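Local structure of DNA repair and telomere maintenance protein nbs1 (Schizosaccharomyces pombe, 3HUF) at residues 10-16 with 33-39; 20-26 with 46-52; 95-99 with 110-114; 116-122 with 148-154. The protein acts as an adaptor in the MRN complex for DNA double-strand break repair and telomere maintenance, recognising phosphorylated partners through its FHA and BRCT domains. All blocks are in the same frame, centred on the assembly; numbering follows the deposited sequence.

Contact 1 (10-16 with 33-39); sequences ILKGKSR and SSHIQVI
Gln37 meets Lys12 where one sheet of the FHA beta sandwich reaches the other: the loop joining strands 2-6 and 16-18 of the larger sheet lies against strand 35-37, an outermost strand of the second. A type I' turn from Leu11 to Lys14 reverses the loop and carries Lys12 at its second position. The Gln37 side chain can be followed outward past the ammonium group. Its CB is 3.9 Å and its CG 4.0 Å from Lys12 NZ. With CG anti to the backbone N (chi1 -174°) and the chain extended beyond it, the amide reaches that NZ, and OE1 accepts a hydrogen bond from it at 2.8 Å. Lys12 NZ is tilted 18° from the plane of that carbonyl and also forms a salt bridge with Asp31. The other arm of the amide, NE2, bonds to Arg27 O, so both ends of the group are held and its rotation is fixed.

Deeper in, apolar branches tie the loop to strand 35-37 and the residue after it. Leu11 CD2 rests 3.8 Å from Ile36 CG2, and Ile10 CD1 is 3.7 Å from Val38 CG1, these last two side chains running side by side in the same direction. The backbone adds a weak bond, Ile39 N to Ile10 O, 3.4 Å. At the far end Arg16 extends its guanidinium to two backbone carbonyls: NH2 bonds to Asp32 O, while NH1 reaches His35 O at 3.0 Å from above the plane of that carbonyl.

Contact 2 (20-26 with 46-52); sequences PGTYIVG and RHARFTI
Val25 lays its CG2 methyl over the centre of the Phe50 ring, 3.6 Å from the ring centroid and 9° off the ring normal, a CH-pi contact with the two side chains at about a right angle. The branch gets there because CG1 takes the place anti to the backbone N (chi1 -176°), which leaves CG2 beside that nitrogen and above the aromatic face. This overlap lies on the buried side of an antiparallel pair, strands 21-26 and 48-52, central to the phosphoprotein-recognising FHA domain. Tyr23, Ala48 and Ile52 share that side.

The ladder runs through hydrogen-bonded pairs such as Tyr23 with Phe50, whose Tyr23 N to Phe50 O bond is 2.8 Å. It ends in a classic beta bulge: Val25 O accepts from both His47 N, at 2.7 Å, and Ala48 N, at 2.9 Å. Within the bulge, His47 is held at both imidazole nitrogens, ND1 by Ser44 N and NE2 by Gly78 O; the Ser44-to-His47 spacing matches the SxxH signature of FHA domains.

On the other side of the pair, Ile24 places CG1 over one face of the Arg49 guanidinium, toward its rim.

Strand 21-26 has strand 35-37 as its other neighbour and strand 48-52 has strand 68-72, whereas the Val25-Phe50 side faces strand 97-102 of the opposing sheet, with Leu102 against Val25 and Ile100 against Phe50.

Contact 3 (95-99 with 110-114); sequences EKDLK and NAYWR
Lys96 and Trp113 cross obliquely at the open end of a beta hairpin, strands 97-102 and 109-113, in the larger antiparallel sheet of the FHA sandwich. Their beta carbons approach most closely, Lys96 CB to Trp113 CB 3.9 Å. From there the lysine runs extended to hand NZ to Gly63 O, while the indole, its CG anti to the backbone N (chi1 175°), turns to meet Trp2 edge-to-face.

The next pairs illustrate how an antiparallel ladder sorts polar from apolar groups. Asp97 and Tyr112 face each other in a non-hydrogen-bonded pair and meet at a slant, with carboxylate and phenol ring only 25° apart in plane; what touches is Asp97 OD1 against Tyr112 CB, at 3.9 Å. The ring itself swings off toward Asp194, to whose OD2 its hydroxyl is hydrogen-bonded. On the same side of the sheet Lys99 and Asn110 run side by side in one direction, with Lys99 CG 4.0 Å from Asn110 OD1, an oxygen hydrogen-bonded to Thr108.

Leu98 and Ala111 take the opposite side, turned into the sandwich toward Phe68, with Leu98 CB 4.1 Å from Ala111 CB. Their backbones form a hydrogen-bonded pair that is nearly straight in one direction, Leu98 N to Ala111 O at 2.7 Å with 178° at the hydrogen. The ladder closes with Trp113 N bonded to Lys96 O at 2.9 Å, and a water donates a hydrogen bond to Trp113 O, also 2.9 Å away.

Contact 4 (116-122 with 148-154); sequences MCIQFDN and TTHFVMN
The parallel sheet at the heart of the first BRCT domain brings strand 118-120 alongside strand 150-152, with strand order 2-1-3-4 as is usual for this fold. The axes diverge by 25°, and backbone bonds such as Val152 N to Gln119 O, 2.8 Å, join them.

The two sides of this pair differ in character. Toward helix 123-134, Val152 CG2 sits over the centre of the Phe120 ring, 3.9 Å from its centroid, in a CH-pi contact. The same methyl is pressed to 3.4 Å from Ile118 CG2, closer than carbons usually pack. On the side of helix 163-170, the Gln119 amide stands at the edge of the Phe151 ring, the planes 81° apart, with OE1 3.5 Å from Phe151 CD1. The amide is anchored by NE2 to Leu142 O, and a water links OE1 with Thr148 OG1. Asp121 CB approaches Phe151 CZ obliquely, also at 3.5 Å, while the Asp121 carboxylate bonds to Thr162.

At the start of the pair, Thr149 turns OG1 between its own backbone N and carbonyl carbon (chi1 56°), where it accepts from Cys117 N at 3.0 Å and bonds to His150 ND1 at 2.8 Å. Met116 CE lies over one face of that imidazole. The threonine hydroxyl therefore joins a backbone amide of one strand's approach to a buried ring of the other, giving both Cys117 N and His150 ND1 a partner and probably helping to set the imidazole's rotation against Met116 CE.

Overall arrangement
From the N terminus, the chain forms strand 2-6 and the 10-16 loop, to which residues 33-39 return in contact 1. Before that loop closes, strand 21-26 has begun contact 2, completed by residues 46-52, so the two contacts cross. They also touch: strand 35-37 runs parallel to strand 21-26, with Ile36 N probably bonded to Ile24 O. Contact 3 follows in series, a local hairpin in the opposing sheet, its centre about 15 Å from that of contact 2. Residues 110-114 then lead almost directly into 116-122, where contact 4 opens the BRCT sheet and closes over a 25-residue excursion. Three contacts thus build the FHA sandwich, and the fourth the adjoining domain.

Contact 1 (10-16 with 33-39)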
# COMPACT_ATOMS: atom_id res chain seq x y z
N ILE A 10 27.82 8.37 -8.11
CA ILE A 10 28.41 7.38 -7.21
C ILE A 10 27.64 6.04 -7.24
O ILE A 10 28.22 4.99 -6.97
CB ILE A 10 28.64 7.95 -5.79
CG1 ILE A 10 27.33 8.29 -5.09
CG2 ILE A 10 29.53 9.22 -5.85
CD1 ILE A 10 27.38 8.18 -3.57
N LEU A 11 26.37 6.08 -7.63
CA LEU A 11 25.59 4.86 -7.89
C LEU A 11 25.31 4.69 -9.38
O LEU A 11 24.30 4.10 -9.77
CB LEU A 11 24.27 4.87 -7.09
CG LEU A 11 24.36 4.51 -5.60
CD1 LEU A 11 23.05 4.85 -4.86
CD2 LEU A 11 24.71 3.04 -5.45
N LYS A 12 26.22 5.22 -10.20
CA LYS A 12 26.11 5.20 -11.66
C LYS A 12 24.85 5.86 -12.22
O LYS A 12 24.42 5.54 -13.32
CB LYS A 12 26.25 3.78 -12.22
CG LYS A 12 27.59 3.14 -11.90
CD LYS A 12 27.50 1.62 -11.91
CE LYS A 12 28.84 0.99 -11.58
NZ LYS A 12 28.66 0.05 -10.44
N GLY A 13 24.27 6.79 -11.47
CA GLY A 13 23.04 7.47 -11.91
C GLY A 13 21.78 6.63 -11.82
O GLY A 13 20.72 6.99 -12.37
N LYS A 14 21.88 5.49 -11.14
CA LYS A 14 20.78 4.56 -10.98
C LYS A 14 20.24 4.56 -9.56
O LYS A 14 20.96 4.89 -8.61
CB LYS A 14 21.23 3.16 -11.39
CG LYS A 14 21.55 3.11 -12.87
CD LYS A 14 21.99 1.76 -13.34
CE LYS A 14 21.65 1.60 -14.83
NZ LYS A 14 21.68 2.89 -15.63
N SER A 15 18.96 4.21 -9.41
CA SER A 15 18.37 3.93 -8.10
C SER A 15 18.23 2.43 -7.92
O SER A 15 18.44 1.66 -8.85
CB SER A 15 17.03 4.64 -7.91
OG SER A 15 16.06 4.12 -8.80
N ARG A 16 17.91 2.00 -6.71
CA ARG A 16 17.78 0.57 -6.48
C ARG A 16 16.81 0.26 -5.36
O ARG A 16 16.90 0.84 -4.29
CB ARG A 16 19.15 -0.06 -6.19
CG ARG A 16 19.03 -1.53 -5.83
CD ARG A 16 20.33 -2.26 -5.94
NE ARG A 16 20.17 -3.64 -5.51
CZ ARG A 16 21.18 -4.49 -5.36
NH1 ARG A 16 22.42 -4.10 -5.61
NH2 ARG A 16 20.93 -5.74 -4.97
N SER A 33 22.59 -9.19 -6.11
CA SER A 33 21.49 -9.26 -5.16
C SER A 33 21.92 -9.01 -3.71
O SER A 33 21.06 -8.82 -2.84
CB SER A 33 20.83 -10.63 -5.24
OG SER A 33 21.53 -11.56 -4.44
N SER A 34 23.22 -9.01 -3.42
CA SER A 34 23.64 -8.78 -2.03
C SER A 34 24.82 -7.82 -1.86
O SER A 34 25.39 -7.73 -0.78
CB SER A 34 23.87 -10.11 -1.28
OG SER A 34 25.07 -10.72 -1.70
N HIS A 35 25.15 -7.09 -2.92
CA HIS A 35 26.26 -6.13 -2.90
C HIS A 35 25.89 -4.86 -3.66
O HIS A 35 25.16 -4.90 -4.67
CB HIS A 35 27.53 -6.70 -3.53
CG HIS A 35 28.06 -7.93 -2.86
ND1 HIS A 35 27.58 -9.19 -3.13
CD2 HIS A 35 29.05 -8.09 -1.95
CE1 HIS A 35 28.23 -10.07 -2.39
NE2 HIS A 35 29.13 -9.43 -1.66
N ILE A 36 26.42 -3.74 -3.19
CA ILE A 36 26.17 -2.44 -3.81
C ILE A 36 27.50 -1.73 -3.97
O ILE A 36 28.17 -1.40 -2.97
CB ILE A 36 25.19 -1.57 -2.94
CG1 ILE A 36 23.88 -2.32 -2.65
CG2 ILE A 36 24.88 -0.24 -3.60
CD1 ILE A 36 23.05 -1.70 -1.54
N GLN A 37 27.90 -1.50 -5.22
CA GLN A 37 29.10 -0.75 -5.53
C GLN A 37 28.86 0.76 -5.50
O GLN A 37 27.95 1.28 -6.15
CB GLN A 37 29.66 -1.13 -6.90
CG GLN A 37 30.99 -0.46 -7.19
CD GLN A 37 31.66 -0.94 -8.48
OE1 GLN A 37 31.02 -1.09 -9.52
NE2 GLN A 37 32.95 -1.18 -8.40
N VAL A 38 29.72 1.44 -4.74
CA VAL A 38 29.66 2.88 -4.61
C VAL A 38 31.07 3.39 -4.80
O VAL A 38 31.93 3.13 -3.95
CB VAL A 38 29.14 3.32 -3.23
CG1 VAL A 38 28.81 4.81 -3.25
CG2 VAL A 38 27.91 2.53 -2.84
N ILE A 39 31.31 4.10 -5.89
CA ILE A 39 32.67 4.49 -6.25
C ILE A 39 33.01 5.93 -5.86
O ILE A 39 32.40 6.87 -6.37
CB ILE A 39 32.95 4.27 -7.75
CG1 ILE A 39 32.44 2.88 -8.17
CG2 ILE A 39 34.44 4.47 -8.04
CD1 ILE A 39 32.53 2.60 -9.64
O HOH W 1 26.24 0.71 -8.11

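Contact 2 (20-26 with 46-52)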
# COMPACT_ATOMS: atom_id res chain seq x y z
N PRO A 20 14.40 -6.74 2.21
CA PRO A 20 14.88 -7.38 3.43
C PRO A 20 16.03 -8.36 3.17
O PRO A 20 15.95 -9.19 2.27
CB PRO A 20 13.64 -8.12 3.92
CG PRO A 20 12.51 -7.12 3.57
CD PRO A 20 12.93 -6.61 2.21
N GLY A 21 17.08 -8.24 3.99
CA GLY A 21 18.26 -9.08 3.88
C GLY A 21 19.45 -8.16 4.10
O GLY A 21 19.30 -7.04 4.60
N THR A 22 20.63 -8.62 3.71
CA THR A 22 21.85 -7.89 3.98
C THR A 22 22.64 -7.56 2.72
O THR A 22 22.76 -8.38 1.81
CB THR A 22 22.74 -8.67 4.94
OG1 THR A 22 21.96 -9.18 6.03
CG2 THR A 22 23.78 -7.76 5.50
N TYR A 23 23.20 -6.36 2.68
CA TYR A 23 23.99 -5.88 1.57
C TYR A 23 25.35 -5.46 2.08
O TYR A 23 25.46 -4.86 3.15
CB TYR A 23 23.30 -4.67 0.93
CG TYR A 23 21.92 -5.01 0.38
CD1 TYR A 23 20.78 -4.92 1.19
CD2 TYR A 23 21.77 -5.46 -0.94
CE1 TYR A 23 19.50 -5.25 0.70
CE2 TYR A 23 20.49 -5.79 -1.44
CZ TYR A 23 19.37 -5.68 -0.62
OH TYR A 23 18.13 -6.01 -1.12
N ILE A 24 26.40 -5.76 1.31
CA ILE A 24 27.70 -5.15 1.55
C ILE A 24 27.89 -4.06 0.51
O ILE A 24 27.64 -4.24 -0.69
CB ILE A 24 28.86 -6.17 1.62
CG1 ILE A 24 28.94 -6.75 3.03
CG2 ILE A 24 30.22 -5.50 1.37
CD1 ILE A 24 28.27 -8.03 3.16
N VAL A 25 28.27 -2.90 1.03
CA VAL A 25 28.33 -1.67 0.27
C VAL A 25 29.79 -1.20 0.29
O VAL A 25 30.43 -1.15 1.34
CB VAL A 25 27.40 -0.61 0.95
CG1 VAL A 25 27.34 0.67 0.17
CG2 VAL A 25 25.97 -1.21 1.20
N GLY A 26 30.34 -0.90 -0.88
CA GLY A 26 31.76 -0.60 -0.97
C GLY A 26 32.26 -0.28 -2.36
O GLY A 26 31.57 -0.53 -3.36
N ARG A 46 35.29 -2.61 1.01
CA ARG A 46 34.06 -3.08 1.63
C ARG A 46 33.81 -2.08 2.77
O ARG A 46 34.58 -2.06 3.74
CB ARG A 46 34.23 -4.48 2.20
CG ARG A 46 34.47 -5.58 1.17
CD ARG A 46 34.71 -6.96 1.83
NE ARG A 46 33.59 -7.44 2.65
CZ ARG A 46 33.56 -7.44 3.99
NH1 ARG A 46 34.59 -6.98 4.69
NH2 ARG A 46 32.49 -7.91 4.64
N HIS A 47 32.76 -1.26 2.67
CA HIS A 47 32.64 -0.10 3.56
C HIS A 47 31.56 -0.22 4.65
O HIS A 47 31.84 0.03 5.83
CB HIS A 47 32.44 1.20 2.76
CG HIS A 47 32.61 2.44 3.57
ND1 HIS A 47 33.73 3.23 3.51
CD2 HIS A 47 31.81 3.02 4.49
CE1 HIS A 47 33.62 4.24 4.35
NE2 HIS A 47 32.45 4.14 4.96
N ALA A 48 30.35 -0.57 4.23
CA ALA A 48 29.21 -0.66 5.13
C ALA A 48 28.40 -1.93 4.88
O ALA A 48 28.40 -2.48 3.77
CB ALA A 48 28.31 0.58 4.97
N ARG A 49 27.68 -2.37 5.91
CA ARG A 49 26.64 -3.36 5.76
C ARG A 49 25.29 -2.70 6.04
O ARG A 49 25.16 -2.00 7.04
CB ARG A 49 26.89 -4.52 6.70
CG ARG A 49 25.81 -5.59 6.63
CD ARG A 49 26.02 -6.68 7.70
NE ARG A 49 27.39 -7.18 7.68
CZ ARG A 49 27.84 -8.16 6.89
NH1 ARG A 49 27.03 -8.78 6.03
NH2 ARG A 49 29.13 -8.51 6.96
N PHE A 50 24.34 -2.87 5.13
CA PHE A 50 22.97 -2.45 5.33
C PHE A 50 22.17 -3.72 5.52
O PHE A 50 22.25 -4.63 4.69
CB PHE A 50 22.39 -1.77 4.08
CG PHE A 50 23.07 -0.50 3.65
CD1 PHE A 50 24.01 0.15 4.46
CD2 PHE A 50 22.73 0.07 2.44
CE1 PHE A 50 24.61 1.32 4.04
CE2 PHE A 50 23.32 1.25 2.00
CZ PHE A 50 24.26 1.89 2.80
N THR A 51 21.42 -3.80 6.61
CA THR A 51 20.55 -4.94 6.91
C THR A 51 19.15 -4.39 7.04
O THR A 51 18.91 -3.46 7.80
CB THR A 51 20.95 -5.69 8.21
OG1 THR A 51 22.32 -6.10 8.12
CG2 THR A 51 20.09 -6.93 8.42
N ILE A 52 18.25 -4.92 6.23
CA ILE A 52 16.86 -4.50 6.29
C ILE A 52 16.08 -5.64 6.88
O ILE A 52 16.16 -6.77 6.39
CB ILE A 52 16.35 -4.08 4.90
CG1 ILE A 52 17.17 -2.88 4.43
CG2 ILE A 52 14.84 -3.75 4.97
CD1 ILE A 52 16.92 -2.48 3.03

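Contact 3 (95-99 with 110-114)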
# COMPACT_ATOMS: atom_id res chain seq x y z
N GLU A 95 13.09 5.66 10.54
CA GLU A 95 12.63 6.85 9.84
C GLU A 95 12.52 6.51 8.35
O GLU A 95 13.14 5.55 7.89
CB GLU A 95 13.67 7.96 9.98
CG GLU A 95 13.69 8.63 11.33
CD GLU A 95 15.07 8.60 11.92
OE1 GLU A 95 15.96 9.34 11.41
OE2 GLU A 95 15.28 7.83 12.90
N LYS A 96 11.76 7.30 7.61
CA LYS A 96 11.51 6.98 6.21
C LYS A 96 12.49 7.64 5.23
O LYS A 96 12.41 7.41 4.03
CB LYS A 96 10.06 7.31 5.85
CG LYS A 96 9.07 6.49 6.67
CD LYS A 96 7.67 7.03 6.55
CE LYS A 96 6.68 6.01 7.11
NZ LYS A 96 5.29 6.35 6.71
N ASP A 97 13.40 8.46 5.75
CA ASP A 97 14.41 9.15 4.95
C ASP A 97 15.76 9.06 5.63
O ASP A 97 15.95 9.58 6.74
CB ASP A 97 14.03 10.62 4.79
CG ASP A 97 12.88 10.81 3.84
OD1 ASP A 97 13.12 10.92 2.62
OD2 ASP A 97 11.72 10.87 4.32
N LEU A 98 16.70 8.41 4.97
CA LEU A 98 18.07 8.27 5.50
C LEU A 98 19.09 8.82 4.51
O LEU A 98 19.08 8.49 3.31
CB LEU A 98 18.37 6.80 5.83
CG LEU A 98 17.38 5.97 6.66
CD1 LEU A 98 17.83 4.54 6.76
CD2 LEU A 98 17.17 6.55 8.08
N LYS A 99 19.98 9.68 5.01
CA LYS A 99 21.04 10.26 4.21
C LYS A 99 22.32 9.61 4.73
O LYS A 99 22.70 9.82 5.87
CB LYS A 99 21.02 11.78 4.42
CG LYS A 99 22.10 12.57 3.74
CD LYS A 99 21.97 14.07 4.07
CE LYS A 99 23.30 14.66 4.57
NZ LYS A 99 24.04 15.43 3.50
N ASN A 110 21.04 8.31 -0.60
CA ASN A 110 19.75 8.69 -0.06
C ASN A 110 18.76 7.53 -0.11
O ASN A 110 18.30 7.13 -1.20
CB ASN A 110 19.23 9.92 -0.79
CG ASN A 110 20.28 11.03 -0.87
OD1 ASN A 110 20.90 11.39 0.13
ND2 ASN A 110 20.48 11.58 -2.07
N ALA A 111 18.45 6.99 1.08
CA ALA A 111 17.47 5.91 1.23
C ALA A 111 16.13 6.50 1.67
O ALA A 111 16.08 7.37 2.54
CB ALA A 111 17.97 4.85 2.25
N TYR A 112 15.07 6.07 1.00
CA TYR A 112 13.73 6.53 1.32
C TYR A 112 12.75 5.38 1.18
O TYR A 112 12.93 4.47 0.38
CB TYR A 112 13.27 7.72 0.47
CG TYR A 112 13.50 7.56 -1.01
CD1 TYR A 112 12.45 7.13 -1.86
CD2 TYR A 112 14.75 7.81 -1.58
CE1 TYR A 112 12.65 6.96 -3.24
CE2 TYR A 112 14.96 7.63 -2.96
CZ TYR A 112 13.90 7.22 -3.78
OH TYR A 112 14.10 7.06 -5.14
N TRP A 113 11.72 5.44 2.01
CA TRP A 113 10.70 4.42 2.03
C TRP A 113 9.56 4.87 1.13
O TRP A 113 9.09 6.00 1.27
CB TRP A 113 10.23 4.23 3.48
CG TRP A 113 9.09 3.28 3.65
CD1 TRP A 113 7.77 3.59 3.84
CD2 TRP A 113 9.17 1.85 3.69
NE1 TRP A 113 7.02 2.44 3.96
CE2 TRP A 113 7.86 1.36 3.90
CE3 TRP A 113 10.22 0.93 3.57
CZ2 TRP A 113 7.57 -0.01 4.00
CZ3 TRP A 113 9.94 -0.44 3.65
CH2 TRP A 113 8.62 -0.90 3.86
N ARG A 114 9.15 4.02 0.21
CA ARG A 114 7.93 4.24 -0.55
C ARG A 114 6.83 3.39 0.10
O ARG A 114 7.03 2.21 0.33
CB ARG A 114 8.12 3.81 -2.01
CG ARG A 114 6.97 4.16 -2.96
CD ARG A 114 7.35 4.01 -4.49
NE ARG A 114 8.34 4.98 -5.00
CZ ARG A 114 8.09 6.27 -5.24
NH1 ARG A 114 6.88 6.78 -5.00
NH2 ARG A 114 9.06 7.06 -5.71
O HOH W 2 10.10 8.66 1.82

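Contact 4 (116-122 with 148-154)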
# COMPACT_ATOMS: atom_id res chain seq x y z
N MET A 116 3.79 1.05 0.66
CA MET A 116 3.22 -0.08 -0.06
C MET A 116 2.85 -1.11 0.97
O MET A 116 3.74 -1.73 1.59
CB MET A 116 4.19 -0.66 -1.08
CG MET A 116 3.52 -1.58 -2.08
SD MET A 116 4.67 -2.26 -3.30
CE MET A 116 3.44 -2.99 -4.38
N CYS A 117 1.54 -1.25 1.19
CA CYS A 117 0.96 -2.21 2.12
C CYS A 117 -0.21 -2.83 1.40
O CYS A 117 -1.06 -2.12 0.88
CB CYS A 117 0.45 -1.53 3.40
SG CYS A 117 1.73 -0.92 4.52
N ILE A 118 -0.25 -4.15 1.40
CA ILE A 118 -1.21 -4.89 0.57
C ILE A 118 -2.27 -5.59 1.42
O ILE A 118 -1.94 -6.45 2.24
CB ILE A 118 -0.49 -5.87 -0.41
CG1 ILE A 118 0.35 -5.10 -1.45
CG2 ILE A 118 -1.51 -6.76 -1.12
CD1 ILE A 118 1.01 -5.97 -2.51
N GLN A 119 -3.53 -5.21 1.25
CA GLN A 119 -4.63 -5.88 1.93
C GLN A 119 -5.17 -7.00 1.07
O GLN A 119 -5.27 -6.84 -0.14
CB GLN A 119 -5.76 -4.90 2.28
CG GLN A 119 -6.98 -5.57 2.95
CD GLN A 119 -8.01 -4.58 3.40
OE1 GLN A 119 -8.08 -3.48 2.87
NE2 GLN A 119 -8.82 -4.96 4.38
N PHE A 120 -5.48 -8.14 1.69
CA PHE A 120 -6.06 -9.28 0.99
C PHE A 120 -7.51 -9.43 1.40
O PHE A 120 -7.87 -9.09 2.52
CB PHE A 120 -5.32 -10.57 1.31
CG PHE A 120 -4.03 -10.72 0.58
CD1 PHE A 120 -2.90 -10.00 0.99
CD2 PHE A 120 -3.93 -11.59 -0.51
CE1 PHE A 120 -1.69 -10.14 0.33
CE2 PHE A 120 -2.73 -11.74 -1.19
CZ PHE A 120 -1.60 -11.00 -0.77
N ASP A 121 -8.34 -9.93 0.50
CA ASP A 121 -9.75 -10.07 0.81
C ASP A 121 -10.07 -11.44 1.39
O ASP A 121 -11.17 -11.69 1.82
CB ASP A 121 -10.58 -9.84 -0.44
CG ASP A 121 -12.01 -9.46 -0.12
OD1 ASP A 121 -12.29 -8.96 1.01
OD2 ASP A 121 -12.84 -9.68 -0.99
N ASN A 122 -9.07 -12.31 1.46
CA ASN A 122 -9.31 -13.71 1.72
C ASN A 122 -8.16 -14.25 2.54
O ASN A 122 -7.00 -14.05 2.19
CB ASN A 122 -9.43 -14.41 0.36
CG ASN A 122 -9.70 -15.88 0.46
OD1 ASN A 122 -8.82 -16.68 0.77
ND2 ASN A 122 -10.93 -16.27 0.14
N THR A 148 -2.89 0.95 3.90
CA THR A 148 -3.09 0.12 2.69
C THR A 148 -2.96 0.98 1.45
O THR A 148 -3.60 2.03 1.35
CB THR A 148 -4.49 -0.50 2.67
OG1 THR A 148 -4.62 -1.40 3.76
CG2 THR A 148 -4.74 -1.27 1.38
N THR A 149 -2.11 0.53 0.52
CA THR A 149 -2.01 1.15 -0.80
C THR A 149 -2.67 0.28 -1.89
O THR A 149 -3.12 0.80 -2.90
CB THR A 149 -0.54 1.43 -1.20
OG1 THR A 149 0.20 0.21 -1.12
CG2 THR A 149 0.11 2.45 -0.27
N HIS A 150 -2.69 -1.05 -1.69
CA HIS A 150 -3.22 -1.96 -2.72
C HIS A 150 -4.10 -2.99 -2.07
O HIS A 150 -3.85 -3.38 -0.92
CB HIS A 150 -2.09 -2.67 -3.46
CG HIS A 150 -1.22 -1.75 -4.25
ND1 HIS A 150 -0.27 -0.94 -3.66
CD2 HIS A 150 -1.14 -1.52 -5.58
CE1 HIS A 150 0.35 -0.24 -4.59
NE2 HIS A 150 -0.14 -0.59 -5.77
N PHE A 151 -5.10 -3.44 -2.82
CA PHE A 151 -6.08 -4.38 -2.31
C PHE A 151 -6.21 -5.52 -3.29
O PHE A 151 -6.51 -5.28 -4.45
CB PHE A 151 -7.44 -3.70 -2.13
CG PHE A 151 -8.52 -4.63 -1.61
CD1 PHE A 151 -8.71 -4.79 -0.26
CD2 PHE A 151 -9.33 -5.35 -2.50
CE1 PHE A 151 -9.70 -5.65 0.23
CE2 PHE A 151 -10.32 -6.21 -2.03
CZ PHE A 151 -10.51 -6.36 -0.67
N VAL A 152 -6.00 -6.75 -2.82
CA VAL A 152 -6.13 -7.93 -3.67
C VAL A 152 -7.52 -8.51 -3.58
O VAL A 152 -7.86 -9.11 -2.57
CB VAL A 152 -5.16 -9.06 -3.25
CG1 VAL A 152 -5.19 -10.19 -4.30
CG2 VAL A 152 -3.75 -8.52 -3.06
N MET A 153 -8.31 -8.36 -4.64
CA MET A 153 -9.64 -8.97 -4.68
C MET A 153 -9.50 -10.44 -5.01
O MET A 153 -8.54 -10.82 -5.70
CB MET A 153 -10.52 -8.30 -5.72
CG MET A 153 -9.84 -8.09 -7.04
SD MET A 153 -10.91 -7.78 -8.46
CE MET A 153 -12.13 -6.70 -7.83
N ASN A 154 -10.44 -11.26 -4.53
CA ASN A 154 -10.50 -12.67 -4.96
C ASN A 154 -10.80 -12.76 -6.45
O ASN A 154 -11.35 -11.82 -7.04
CB ASN A 154 -11.56 -13.49 -4.19
CG ASN A 154 -11.42 -13.38 -2.68
OD1 ASN A 154 -10.35 -13.03 -2.16
ND2 ASN A 154 -12.52 -13.68 -1.97
O HOH W 3 -7.45 -1.11 4.36
O HOH W 4 -7.46 -11.57 -1.48